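Putative glycosyltransferase (GalT1) (PDB 4PHR) is a putative glycosyltransferase whose GT-D-fold domain, the part in this chain, binds UDP, probably as the leaving nucleotide of a sugar donor. Local coordinates at residues 155-160 and 260-265; 228-233 and 247-252; 150-155 and 171-176; 47-52 and 255-260. All blocks are in the same frame, centred on the assembly; numbering follows the deposited sequence.

Contact 1. Residues 155-160 and 260-265; sequences TSRSGV and IELEFS. With UDP (uridine-5'-diphosphate), chain B.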
# COMPACT_ATOMS: atom_id res chain seq x y z
N THR A 155 1.55 -12.94 -8.12
CA THR A 155 2.46 -12.22 -9.03
C THR A 155 3.27 -11.12 -8.33
O THR A 155 4.18 -10.55 -8.93
CB THR A 155 1.71 -11.62 -10.24
OG1 THR A 155 0.74 -10.65 -9.79
CG2 THR A 155 1.02 -12.71 -11.04
N SER A 156 2.94 -10.82 -7.08
CA SER A 156 3.57 -9.70 -6.35
C SER A 156 5.08 -9.91 -6.17
O SER A 156 5.88 -9.02 -6.48
CB SER A 156 2.91 -9.52 -4.98
OG SER A 156 1.53 -9.24 -5.10
N ARG A 157 5.45 -11.07 -5.66
CA ARG A 157 6.86 -11.46 -5.50
C ARG A 157 7.71 -10.33 -4.92
O ARG A 157 8.79 -9.98 -5.43
CB ARG A 157 7.39 -11.99 -6.83
CG ARG A 157 6.57 -13.20 -7.25
CD ARG A 157 6.99 -13.82 -8.55
NE ARG A 157 6.23 -15.06 -8.73
CZ ARG A 157 6.77 -16.24 -9.01
NH1 ARG A 157 8.08 -16.34 -9.15
NH2 ARG A 157 5.99 -17.30 -9.15
N SER A 158 7.23 -9.77 -3.82
CA SER A 158 7.85 -8.60 -3.23
C SER A 158 9.23 -8.96 -2.70
O SER A 158 9.40 -9.89 -1.91
CB SER A 158 6.98 -8.04 -2.10
OG SER A 158 5.70 -7.62 -2.58
N GLY A 159 10.23 -8.20 -3.15
CA GLY A 159 11.60 -8.43 -2.74
C GLY A 159 12.30 -9.54 -3.48
O GLY A 159 13.49 -9.76 -3.30
N VAL A 160 11.58 -10.24 -4.35
CA VAL A 160 12.18 -11.37 -5.05
C VAL A 160 13.10 -10.87 -6.16
O VAL A 160 12.69 -10.11 -7.03
CB VAL A 160 11.11 -12.33 -5.61
CG1 VAL A 160 11.78 -13.46 -6.39
CG2 VAL A 160 10.28 -12.89 -4.46
N ILE A 260 3.78 -11.54 -18.27
CA ILE A 260 4.72 -11.88 -17.20
C ILE A 260 5.42 -13.21 -17.49
O ILE A 260 4.78 -14.21 -17.84
CB ILE A 260 4.04 -11.93 -15.81
CG1 ILE A 260 3.55 -10.54 -15.41
CG2 ILE A 260 5.00 -12.47 -14.76
CD1 ILE A 260 2.64 -10.54 -14.22
N GLU A 261 6.74 -13.18 -17.39
CA GLU A 261 7.56 -14.36 -17.57
C GLU A 261 8.13 -14.77 -16.22
O GLU A 261 9.15 -14.23 -15.77
CB GLU A 261 8.67 -14.08 -18.60
CG GLU A 261 8.09 -13.60 -19.93
CD GLU A 261 9.14 -13.06 -20.88
OE1 GLU A 261 10.35 -13.26 -20.63
OE2 GLU A 261 8.75 -12.42 -21.88
N LEU A 262 7.45 -15.70 -15.57
CA LEU A 262 7.81 -16.11 -14.22
C LEU A 262 9.07 -16.95 -14.20
O LEU A 262 9.36 -17.71 -15.14
CB LEU A 262 6.67 -16.88 -13.56
CG LEU A 262 5.39 -16.11 -13.25
CD1 LEU A 262 4.33 -17.08 -12.74
CD2 LEU A 262 5.63 -15.00 -12.24
N GLU A 263 9.82 -16.81 -13.12
CA GLU A 263 10.98 -17.64 -12.88
C GLU A 263 10.69 -18.56 -11.71
O GLU A 263 9.76 -18.33 -10.93
CB GLU A 263 12.20 -16.77 -12.57
CG GLU A 263 12.57 -15.81 -13.69
CD GLU A 263 13.61 -14.79 -13.25
OE1 GLU A 263 13.37 -14.09 -12.25
OE2 GLU A 263 14.67 -14.70 -13.91
N PHE A 264 11.49 -19.61 -11.58
CA PHE A 264 11.47 -20.40 -10.37
C PHE A 264 12.61 -19.95 -9.46
O PHE A 264 13.79 -20.02 -9.82
CB PHE A 264 11.60 -21.89 -10.67
CG PHE A 264 11.45 -22.76 -9.45
CD1 PHE A 264 10.20 -23.18 -9.03
CD2 PHE A 264 12.56 -23.15 -8.72
CE1 PHE A 264 10.06 -23.98 -7.91
CE2 PHE A 264 12.42 -23.95 -7.60
CZ PHE A 264 11.17 -24.36 -7.20
N SER A 265 12.24 -19.47 -8.28
CA SER A 265 13.19 -19.09 -7.26
C SER A 265 13.03 -20.02 -6.08
O SER A 265 12.02 -19.97 -5.39
CB SER A 265 12.94 -17.65 -6.80
OG SER A 265 13.59 -17.41 -5.56
N1 UDP B . -2.87 -7.46 -5.27
C2 UDP B . -3.07 -8.82 -5.17
N3 UDP B . -4.34 -9.32 -5.18
C4 UDP B . -5.43 -8.49 -5.27
C5 UDP B . -5.24 -7.11 -5.36
C6 UDP B . -3.93 -6.64 -5.51
O2 UDP B . -2.11 -9.59 -5.11
O4 UDP B . -6.56 -8.99 -5.24
C1' UDP B . -1.50 -6.94 -5.18
C2' UDP B . -0.80 -6.46 -6.42
O2' UDP B . -0.26 -7.54 -7.15
C3' UDP B . 0.28 -5.58 -5.82
C4' UDP B . -0.41 -4.99 -4.60
O4' UDP B . -1.57 -5.79 -4.36
O3' UDP B . 1.36 -6.38 -5.38
C5' UDP B . -0.78 -3.53 -4.81
O5' UDP B . -1.49 -3.08 -3.66
PA UDP B . -2.07 -1.58 -3.55
O1A UDP B . -3.14 -1.39 -4.55
O2A UDP B . -2.46 -1.40 -2.13
O3A UDP B . -0.78 -0.70 -3.97
PB UDP B . -0.48 0.90 -3.96
O1B UDP B . -0.54 1.32 -5.39
O2B UDP B . 0.90 0.99 -3.41
O3B UDP B . -1.52 1.59 -3.13
O HOH W 1 6.83 -19.62 -9.85
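Two hydrogen bonds grip Ser156 OG. One comes from the backbone N of Gly153; the other is made with the ribose hydroxyl O3' of UDP, 2.9 Å from OG. Residues 155-160 form a loop of the GT-D fold that follows strand 147-153 and bends in a type II beta turn from Arg157 to Val160, closed by Val160 N on Arg157 O at 3.0 Å.

Arg157 points toward residues 260-265. Its chain is extended from CG to NE (chi2 180°). Leu262 crosses it at about a right angle and lays CD2 over one guanidinium face, displaced to the rim, 3.6 Å from Arg157 CZ. Arg157 NH1 donates to Glu263 O at 3.2 Å, in the carbonyl plane but bent (142°). Arg157 NH2 donates a hydrogen bond to a water lying in the guanidinium plane, 2.6 Å away. That water reaches Glu263 O by a weak bond. Arg157 NE also holds Ala154 O weakly, so the group is tied to both loops.

Ser265 N-caps helix 266-271 through Tyr268 N, and Tyr268 packs on Arg157 and Val160. At the other end, Thr155 OG1 bonds Asp257 OD2, and Thr155 CG2 touches Ile260 CD1 at 4.2 Å.

Contact 2. Residues 228-233 and 247-252; sequences HIDSEY and TNKHTA. With UDP (uridine-5'-diphosphate), chain B.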
# COMPACT_ATOMS: atom_id res chain seq x y z
N HIS A 228 2.47 -1.42 -3.52
CA HIS A 228 3.37 -1.53 -4.67
C HIS A 228 4.84 -1.20 -4.38
O HIS A 228 5.60 -0.85 -5.29
CB HIS A 228 2.85 -0.67 -5.83
CG HIS A 228 1.80 -1.34 -6.66
ND1 HIS A 228 0.57 -0.78 -6.90
CD2 HIS A 228 1.82 -2.52 -7.33
CE1 HIS A 228 -0.13 -1.58 -7.69
NE2 HIS A 228 0.60 -2.65 -7.96
N ILE A 229 5.25 -1.31 -3.12
CA ILE A 229 6.61 -0.94 -2.75
C ILE A 229 7.67 -1.64 -3.62
O ILE A 229 8.69 -1.05 -3.97
CB ILE A 229 6.91 -1.19 -1.24
CG1 ILE A 229 8.26 -0.58 -0.86
CG2 ILE A 229 6.83 -2.67 -0.89
CD1 ILE A 229 8.31 0.91 -1.07
N ASP A 230 7.43 -2.89 -4.00
CA ASP A 230 8.43 -3.61 -4.78
C ASP A 230 8.69 -2.98 -6.15
O ASP A 230 9.85 -2.88 -6.58
CB ASP A 230 8.06 -5.08 -4.98
CG ASP A 230 9.11 -5.83 -5.77
OD1 ASP A 230 10.08 -6.34 -5.15
OD2 ASP A 230 8.98 -5.90 -7.01
N SER A 231 7.63 -2.59 -6.85
CA SER A 231 7.78 -1.95 -8.16
C SER A 231 8.59 -0.68 -8.03
O SER A 231 9.49 -0.42 -8.83
CB SER A 231 6.42 -1.59 -8.77
OG SER A 231 5.67 -2.75 -9.07
N GLU A 232 8.25 0.12 -7.02
CA GLU A 232 8.94 1.39 -6.80
C GLU A 232 10.42 1.16 -6.48
O GLU A 232 11.30 1.88 -6.98
CB GLU A 232 8.24 2.18 -5.69
CG GLU A 232 6.87 2.71 -6.12
CD GLU A 232 6.93 4.14 -6.64
OE1 GLU A 232 8.04 4.70 -6.74
OE2 GLU A 232 5.86 4.71 -6.96
N TYR A 233 10.71 0.14 -5.68
CA TYR A 233 12.09 -0.15 -5.35
C TYR A 233 12.86 -0.61 -6.59
O TYR A 233 14.00 -0.21 -6.80
CB TYR A 233 12.18 -1.20 -4.24
CG TYR A 233 13.58 -1.38 -3.70
CD1 TYR A 233 14.23 -0.34 -3.07
CD2 TYR A 233 14.25 -2.59 -3.85
CE1 TYR A 233 15.53 -0.49 -2.59
CE2 TYR A 233 15.54 -2.75 -3.37
CZ TYR A 233 16.17 -1.70 -2.73
OH TYR A 233 17.46 -1.86 -2.26
N THR A 247 9.63 -7.79 -16.12
CA THR A 247 9.25 -8.95 -16.91
C THR A 247 8.89 -10.14 -16.03
O THR A 247 8.10 -11.00 -16.43
CB THR A 247 10.38 -9.35 -17.89
OG1 THR A 247 11.49 -9.86 -17.15
CG2 THR A 247 10.82 -8.13 -18.68
N ASN A 248 9.44 -10.17 -14.82
CA ASN A 248 9.42 -11.37 -14.01
C ASN A 248 8.37 -11.38 -12.91
O ASN A 248 8.29 -12.33 -12.13
CB ASN A 248 10.82 -11.64 -13.43
CG ASN A 248 11.32 -10.49 -12.55
OD1 ASN A 248 11.02 -9.32 -12.79
ND2 ASN A 248 12.10 -10.83 -11.52
N LYS A 249 7.57 -10.33 -12.83
CA LYS A 249 6.59 -10.21 -11.77
C LYS A 249 5.60 -9.11 -12.14
O LYS A 249 5.76 -8.44 -13.15
CB LYS A 249 7.27 -9.87 -10.45
CG LYS A 249 8.07 -8.58 -10.50
CD LYS A 249 8.59 -8.16 -9.13
CE LYS A 249 9.94 -8.76 -8.83
NZ LYS A 249 10.52 -8.20 -7.57
N HIS A 250 4.59 -8.95 -11.30
CA HIS A 250 3.64 -7.84 -11.42
C HIS A 250 4.36 -6.48 -11.41
O HIS A 250 5.30 -6.29 -10.64
CB HIS A 250 2.68 -7.91 -10.23
CG HIS A 250 1.78 -6.72 -10.10
ND1 HIS A 250 0.67 -6.53 -10.89
CD2 HIS A 250 1.83 -5.66 -9.26
CE1 HIS A 250 0.07 -5.41 -10.54
NE2 HIS A 250 0.75 -4.86 -9.55
N THR A 251 3.89 -5.55 -12.23
CA THR A 251 4.39 -4.18 -12.19
C THR A 251 3.25 -3.20 -11.89
O THR A 251 2.22 -3.24 -12.55
CB THR A 251 5.02 -3.74 -13.52
OG1 THR A 251 6.01 -4.69 -13.94
CG2 THR A 251 5.69 -2.39 -13.36
N ALA A 252 3.46 -2.31 -10.93
CA ALA A 252 2.51 -1.24 -10.63
C ALA A 252 2.09 -0.51 -11.90
O ALA A 252 2.93 -0.18 -12.74
CB ALA A 252 3.11 -0.25 -9.64
N1 UDP B . -2.87 -7.46 -5.27
C2 UDP B . -3.07 -8.82 -5.17
N3 UDP B . -4.34 -9.32 -5.18
C4 UDP B . -5.43 -8.49 -5.27
C5 UDP B . -5.24 -7.11 -5.36
C6 UDP B . -3.93 -6.64 -5.51
O2 UDP B . -2.11 -9.59 -5.11
O4 UDP B . -6.56 -8.99 -5.24
C1' UDP B . -1.50 -6.94 -5.18
C2' UDP B . -0.80 -6.46 -6.42
O2' UDP B . -0.26 -7.54 -7.15
C3' UDP B . 0.28 -5.58 -5.82
C4' UDP B . -0.41 -4.99 -4.60
O4' UDP B . -1.57 -5.79 -4.36
O3' UDP B . 1.36 -6.38 -5.38
C5' UDP B . -0.78 -3.53 -4.81
O5' UDP B . -1.49 -3.08 -3.66
PA UDP B . -2.07 -1.58 -3.55
O1A UDP B . -3.14 -1.39 -4.55
O2A UDP B . -2.46 -1.40 -2.13
O3A UDP B . -0.78 -0.70 -3.97
PB UDP B . -0.48 0.90 -3.96
O1B UDP B . -0.54 1.32 -5.39
O2B UDP B . 0.90 0.99 -3.41
O3B UDP B . -1.52 1.59 -3.13
O HOH W 2 6.99 -5.06 -8.69
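The diphosphate end of the UDP pocket is built here, where helix 229-238 begins. His228 holds the N-cap position and gives two N-H groups to the beta-phosphate. Its backbone N reaches UDP O2B at 2.9 Å, and its ring ND1 reaches UDP O1B at 2.8 Å.

The imidazole of His228 is filled on both faces. UDP C5' stands over the centre of one face, 3.5 Å above the plane. Ala252 CB lies over the opposite face as a CH-pi contact, 3.4 Å from His228 CG. At the edge, His228 NE2 and His250 NE2 share a short hydrogen bond of 2.7 Å. The two rings meet rim to rim with planes only 13° apart. His250 lines the pocket itself and, with the ND1 bond to UDP, helps hold the His228 ring in its rotation; Asp257, bound to His250 ND1, stands behind it. Asp257 would probably favour positive charge on this chain of rings, which would suit a phosphate. UDP O2' sits over one face of His250.

Further along the helix, Ser231 OG accepts Ala252 N at 2.9 Å in a nearly straight bond (167°). Asp230 and Lys249 meet tip to tip. Lys249 NZ takes the syn lone pair of Asp230 OD2 at 2.8 Å; its bond to Asp230 OD1 is weak. This buried salt bridge has other partners: Glu234 for the lysine, Gly159 N for Asp230 OD1.

The nearest side-chain atom of His228 is about 4 Å from the bound manganese ion. A helix N-terminus turned to a diphosphate is typical of nucleotide-binding sites.

Contact 3. Residues 150-155 and 171-176; sequences IVEGAT and IKRLVC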
# COMPACT_ATOMS: atom_id res chain seq x y z
N ILE A 150 4.77 -12.06 5.05
CA ILE A 150 4.34 -11.25 3.93
C ILE A 150 3.11 -11.89 3.31
O ILE A 150 3.15 -13.06 2.93
CB ILE A 150 5.45 -11.11 2.86
CG1 ILE A 150 6.67 -10.38 3.45
CG2 ILE A 150 4.91 -10.42 1.61
CD1 ILE A 150 7.83 -10.27 2.48
N VAL A 151 2.03 -11.12 3.25
CA VAL A 151 0.78 -11.59 2.66
C VAL A 151 0.63 -10.82 1.36
O VAL A 151 0.50 -9.60 1.39
CB VAL A 151 -0.42 -11.33 3.60
CG1 VAL A 151 -1.72 -11.89 3.00
CG2 VAL A 151 -0.16 -11.93 4.99
N GLU A 152 0.71 -11.52 0.24
CA GLU A 152 0.76 -10.87 -1.07
C GLU A 152 0.16 -11.80 -2.11
O GLU A 152 -0.14 -12.97 -1.81
CB GLU A 152 2.20 -10.54 -1.44
CG GLU A 152 3.08 -11.78 -1.57
CD GLU A 152 4.50 -11.50 -2.02
OE1 GLU A 152 4.87 -10.30 -2.16
OE2 GLU A 152 5.25 -12.48 -2.23
N GLY A 153 -0.01 -11.30 -3.32
CA GLY A 153 -0.57 -12.10 -4.39
C GLY A 153 0.47 -12.92 -5.11
O GLY A 153 1.68 -12.72 -4.94
N ALA A 154 0.01 -13.84 -5.94
CA ALA A 154 0.90 -14.77 -6.63
C ALA A 154 1.89 -14.11 -7.59
O ALA A 154 2.94 -14.68 -7.88
CB ALA A 154 0.08 -15.84 -7.34
N THR A 155 1.55 -12.94 -8.12
CA THR A 155 2.46 -12.22 -9.03
C THR A 155 3.27 -11.12 -8.33
O THR A 155 4.18 -10.55 -8.93
CB THR A 155 1.71 -11.62 -10.24
OG1 THR A 155 0.74 -10.65 -9.79
CG2 THR A 155 1.02 -12.71 -11.04
N ILE A 171 11.67 -14.73 6.45
CA ILE A 171 10.47 -14.38 5.70
C ILE A 171 9.62 -15.62 5.48
O ILE A 171 10.12 -16.65 5.03
CB ILE A 171 10.81 -13.79 4.33
CG1 ILE A 171 11.63 -12.51 4.49
CG2 ILE A 171 9.54 -13.54 3.51
CD1 ILE A 171 12.02 -11.90 3.18
N LYS A 172 8.35 -15.51 5.84
CA LYS A 172 7.35 -16.49 5.47
C LYS A 172 6.32 -15.74 4.62
O LYS A 172 6.05 -14.57 4.90
CB LYS A 172 6.69 -17.09 6.71
CG LYS A 172 7.65 -17.89 7.60
CD LYS A 172 8.16 -19.12 6.88
CE LYS A 172 9.12 -19.93 7.75
NZ LYS A 172 9.73 -21.02 6.96
N ARG A 173 5.76 -16.40 3.61
CA ARG A 173 4.81 -15.76 2.71
C ARG A 173 3.51 -16.54 2.64
O ARG A 173 3.51 -17.77 2.52
CB ARG A 173 5.38 -15.66 1.29
CG ARG A 173 6.65 -14.86 1.17
CD ARG A 173 7.21 -14.85 -0.26
NE ARG A 173 8.54 -14.23 -0.25
CZ ARG A 173 8.80 -12.99 -0.66
NH1 ARG A 173 7.86 -12.21 -1.18
NH2 ARG A 173 10.05 -12.55 -0.57
N LEU A 174 2.41 -15.81 2.71
CA LEU A 174 1.09 -16.37 2.44
C LEU A 174 0.70 -15.83 1.08
O LEU A 174 0.49 -14.63 0.92
CB LEU A 174 0.09 -15.92 3.51
CG LEU A 174 -1.31 -16.52 3.53
CD1 LEU A 174 -1.24 -18.04 3.70
CD2 LEU A 174 -2.16 -15.88 4.63
N VAL A 175 0.64 -16.72 0.08
CA VAL A 175 0.48 -16.27 -1.30
C VAL A 175 -0.98 -16.41 -1.71
O VAL A 175 -1.51 -17.51 -1.75
CB VAL A 175 1.42 -17.02 -2.25
CG1 VAL A 175 1.22 -16.55 -3.68
CG2 VAL A 175 2.87 -16.82 -1.81
N CYS A 176 -1.59 -15.27 -2.02
CA CYS A 176 -3.01 -15.16 -2.26
C CYS A 176 -3.30 -14.89 -3.74
O CYS A 176 -2.36 -14.73 -4.54
CB CYS A 176 -3.57 -14.02 -1.41
SG CYS A 176 -3.20 -14.19 0.37
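The guanidinium of Arg173 has Ile150 CD1 over one face, 4.0 Å above its plane and displaced to the rim. The carboxylate of Glu152 stands at its edge. Arg173 NH1 makes a salt bridge with Glu152 OE2 at 2.8 Å. The nitrogen meets that oxygen from above the carboxylate plane, 39° out of it, and the two planes are 35° apart. Glu152 CG takes the crowded position between N and C (chi1 62°), with the chain extended beyond it. Ser158 OG binds Glu152 OE1, Ser158 O binds Arg173 NH1, and Gln271 takes Arg173 NE.

The backbones form a parallel ladder within the five-stranded parallel sheet of this GT-D fold. Strand 147-153 runs between strands 200-204 and 170-176. Four bonds carry the ladder, from Ile150 N to Lys172 O at 2.8 Å through to Cys176 N on Glu152 O at 2.7 Å. A weak bond from Ala154 N to Cys176 O extends it past Gly153, which touches UDP.

Val175 shares the face of Ile150 and Glu152. Its CG1 presses tightly on Ala154 CA at 3.5 Å. On the face of Val151 and Leu174, Val151 CG1 meets Cys176 SG at 3.8 Å, and helix 185-195 packs over them.

Contact 4. Residues 47-52 and 255-260; sequences IPYQDY and NYDEGI. With UDP (uridine-5'-diphosphate), chain B.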
# COMPACT_ATOMS: atom_id res chain seq x y z
N ILE A 47 -12.25 -2.06 -9.89
CA ILE A 47 -10.94 -1.46 -10.09
C ILE A 47 -9.96 -2.54 -10.55
O ILE A 47 -10.29 -3.72 -10.52
CB ILE A 47 -10.42 -0.81 -8.79
CG1 ILE A 47 -10.08 -1.88 -7.73
CG2 ILE A 47 -11.44 0.19 -8.26
CD1 ILE A 47 -9.39 -1.30 -6.51
N PRO A 48 -8.75 -2.13 -10.96
CA PRO A 48 -7.78 -3.16 -11.33
C PRO A 48 -7.59 -4.16 -10.20
O PRO A 48 -7.36 -3.79 -9.05
CB PRO A 48 -6.50 -2.35 -11.58
CG PRO A 48 -7.00 -1.00 -11.99
CD PRO A 48 -8.23 -0.77 -11.14
N TYR A 49 -7.70 -5.42 -10.55
CA TYR A 49 -7.43 -6.53 -9.65
C TYR A 49 -8.46 -6.73 -8.54
O TYR A 49 -8.28 -7.62 -7.71
CB TYR A 49 -6.01 -6.45 -9.07
CG TYR A 49 -4.95 -6.32 -10.14
CD1 TYR A 49 -4.61 -7.41 -10.93
CD2 TYR A 49 -4.30 -5.12 -10.36
CE1 TYR A 49 -3.64 -7.30 -11.91
CE2 TYR A 49 -3.33 -5.00 -11.34
CZ TYR A 49 -3.01 -6.10 -12.12
OH TYR A 49 -2.04 -5.99 -13.08
N GLN A 50 -9.54 -5.95 -8.53
CA GLN A 50 -10.62 -6.22 -7.58
C GLN A 50 -11.98 -5.73 -8.08
O GLN A 50 -12.22 -4.53 -8.20
CB GLN A 50 -10.32 -5.64 -6.20
CG GLN A 50 -11.42 -5.88 -5.16
CD GLN A 50 -11.63 -7.36 -4.86
OE1 GLN A 50 -10.70 -8.07 -4.45
NE2 GLN A 50 -12.85 -7.83 -5.07
N ASP A 51 -12.87 -6.68 -8.34
CA ASP A 51 -14.24 -6.37 -8.71
C ASP A 51 -14.97 -5.69 -7.55
O ASP A 51 -14.70 -5.98 -6.38
CB ASP A 51 -15.00 -7.64 -9.10
CG ASP A 51 -14.42 -8.33 -10.32
OD1 ASP A 51 -14.76 -9.51 -10.55
OD2 ASP A 51 -13.63 -7.70 -11.06
N TYR A 52 -15.91 -4.81 -7.87
CA TYR A 52 -16.76 -4.25 -6.84
C TYR A 52 -17.39 -5.34 -5.97
O TYR A 52 -17.86 -6.37 -6.47
CB TYR A 52 -17.86 -3.35 -7.42
CG TYR A 52 -18.80 -2.83 -6.35
CD1 TYR A 52 -18.40 -1.81 -5.49
CD2 TYR A 52 -20.06 -3.39 -6.16
CE1 TYR A 52 -19.23 -1.35 -4.49
CE2 TYR A 52 -20.90 -2.92 -5.16
CZ TYR A 52 -20.48 -1.90 -4.33
OH TYR A 52 -21.31 -1.43 -3.34
N ASN A 255 -2.11 -2.97 -15.51
CA ASN A 255 -3.34 -3.33 -14.80
C ASN A 255 -4.01 -4.65 -15.16
O ASN A 255 -5.17 -4.86 -14.81
CB ASN A 255 -4.35 -2.19 -14.90
CG ASN A 255 -3.99 -1.01 -14.02
OD1 ASN A 255 -3.39 -1.18 -12.96
ND2 ASN A 255 -4.34 0.19 -14.46
N TYR A 256 -3.28 -5.54 -15.83
CA TYR A 256 -3.85 -6.81 -16.25
C TYR A 256 -2.93 -8.01 -15.98
O TYR A 256 -3.29 -9.15 -16.27
CB TYR A 256 -4.24 -6.76 -17.73
CG TYR A 256 -5.07 -5.55 -18.08
CD1 TYR A 256 -6.44 -5.53 -17.83
CD2 TYR A 256 -4.50 -4.42 -18.65
CE1 TYR A 256 -7.21 -4.43 -18.15
CE2 TYR A 256 -5.26 -3.31 -18.97
CZ TYR A 256 -6.62 -3.32 -18.72
OH TYR A 256 -7.39 -2.23 -19.03
N ASP A 257 -1.75 -7.75 -15.42
CA ASP A 257 -0.74 -8.79 -15.22
C ASP A 257 -0.50 -9.59 -16.50
O ASP A 257 -0.44 -10.82 -16.49
CB ASP A 257 -1.12 -9.73 -14.06
CG ASP A 257 -0.62 -9.22 -12.71
OD1 ASP A 257 0.28 -8.35 -12.68
OD2 ASP A 257 -1.12 -9.70 -11.67
N GLU A 258 -0.35 -8.87 -17.61
CA GLU A 258 -0.09 -9.49 -18.91
C GLU A 258 1.40 -9.53 -19.21
O GLU A 258 2.16 -8.66 -18.79
CB GLU A 258 -0.83 -8.73 -20.01
CG GLU A 258 -2.34 -8.89 -19.98
CD GLU A 258 -3.05 -7.91 -20.90
OE1 GLU A 258 -2.39 -6.97 -21.39
OE2 GLU A 258 -4.27 -8.09 -21.14
N GLY A 259 1.82 -10.56 -19.95
CA GLY A 259 3.18 -10.64 -20.44
C GLY A 259 4.22 -10.99 -19.39
O GLY A 259 5.41 -10.75 -19.60
N ILE A 260 3.78 -11.54 -18.27
CA ILE A 260 4.72 -11.88 -17.20
C ILE A 260 5.42 -13.21 -17.49
O ILE A 260 4.78 -14.21 -17.84
CB ILE A 260 4.04 -11.93 -15.81
CG1 ILE A 260 3.55 -10.54 -15.41
CG2 ILE A 260 5.00 -12.47 -14.76
CD1 ILE A 260 2.64 -10.54 -14.22
N1 UDP B . -2.87 -7.46 -5.27
C2 UDP B . -3.07 -8.82 -5.17
N3 UDP B . -4.34 -9.32 -5.18
C4 UDP B . -5.43 -8.49 -5.27
C5 UDP B . -5.24 -7.11 -5.36
C6 UDP B . -3.93 -6.64 -5.51
O2 UDP B . -2.11 -9.59 -5.11
O4 UDP B . -6.56 -8.99 -5.24
C1' UDP B . -1.50 -6.94 -5.18
C2' UDP B . -0.80 -6.46 -6.42
O2' UDP B . -0.26 -7.54 -7.15
C3' UDP B . 0.28 -5.58 -5.82
C4' UDP B . -0.41 -4.99 -4.60
O4' UDP B . -1.57 -5.79 -4.36
O3' UDP B . 1.36 -6.38 -5.38
C5' UDP B . -0.78 -3.53 -4.81
O5' UDP B . -1.49 -3.08 -3.66
PA UDP B . -2.07 -1.58 -3.55
O1A UDP B . -3.14 -1.39 -4.55
O2A UDP B . -2.46 -1.40 -2.13
O3A UDP B . -0.78 -0.70 -3.97
PB UDP B . -0.48 0.90 -3.96
O1B UDP B . -0.54 1.32 -5.39
O2B UDP B . 0.90 0.99 -3.41
O3B UDP B . -1.52 1.59 -3.13
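The tight part of this contact is the phenol end of Tyr49; the loose part is Pro48 against Asn255 at the surface. Pro48 and Tyr49 are the two corner residues of a type II beta turn from Ile47 to Gln50 of the GT-D fold, with Tyr49 at its positive-phi corner (phi 71°). The turn sends the Tyr49 ring across to residues 255-257.

Asn255 O lies over one face of that ring, and Asn255 C is 3.2 Å from Tyr49 OH. Asp257 N gives Tyr49 OH a weak bond of 2.9 Å, bent to 124°. The firmer partner of the hydroxyl is Phe254 O. The Asp257 carboxylate comes in obliquely, its plane 47° from the ring, with OD2 3.5 Å from Tyr49 CE1. Both oxygens of Asp257 have partners outside these segments, which holds its carboxylate in place. Tyr49 CB faces the uracil, 3.8 Å from UDP C5, and Tyr49 O is 3.3 Å from UDP O4.

On the solvent side, Pro48 and Asn255 lie side by side with no polar bond. Pro48 CG is 3.6 Å from Asn255 CG. Tyr256 points away and is exposed.

The turn lies between helices 36-42 and 54-64, and Ile47 packs on Leu41 of the first and on Pro207 of helix 206-218. Residues 255-260 belong to the long loop from helix 229-238 to helix 266-271.

Overall arrangement
Contacts 1, 2 and 4 all touch UDP: contact 1 at the ribose, contact 2 mainly at the diphosphate, contact 4 at the uracil. The strand 147-153 of contact 3 ends at Gly153, which touches UDP, and the segment shares Thr155 with contact 1. Asp257 of contact 4 joins the others, with OD1 2.6 Å from His250 ND1 of contact 2 and OD2 2.8 Å from Thr155 OG1. Contacts 1 and 2 have centres about 9 Å apart and meet where Gly159 N lies 2.7 Å from Asp230 OD1. Contact 3 meets contact 1 where Arg173 NH1 is 2.9 Å from Ser158 O. Along the chain, contact 2 is nested inside the loops closed by contacts 1 and 4.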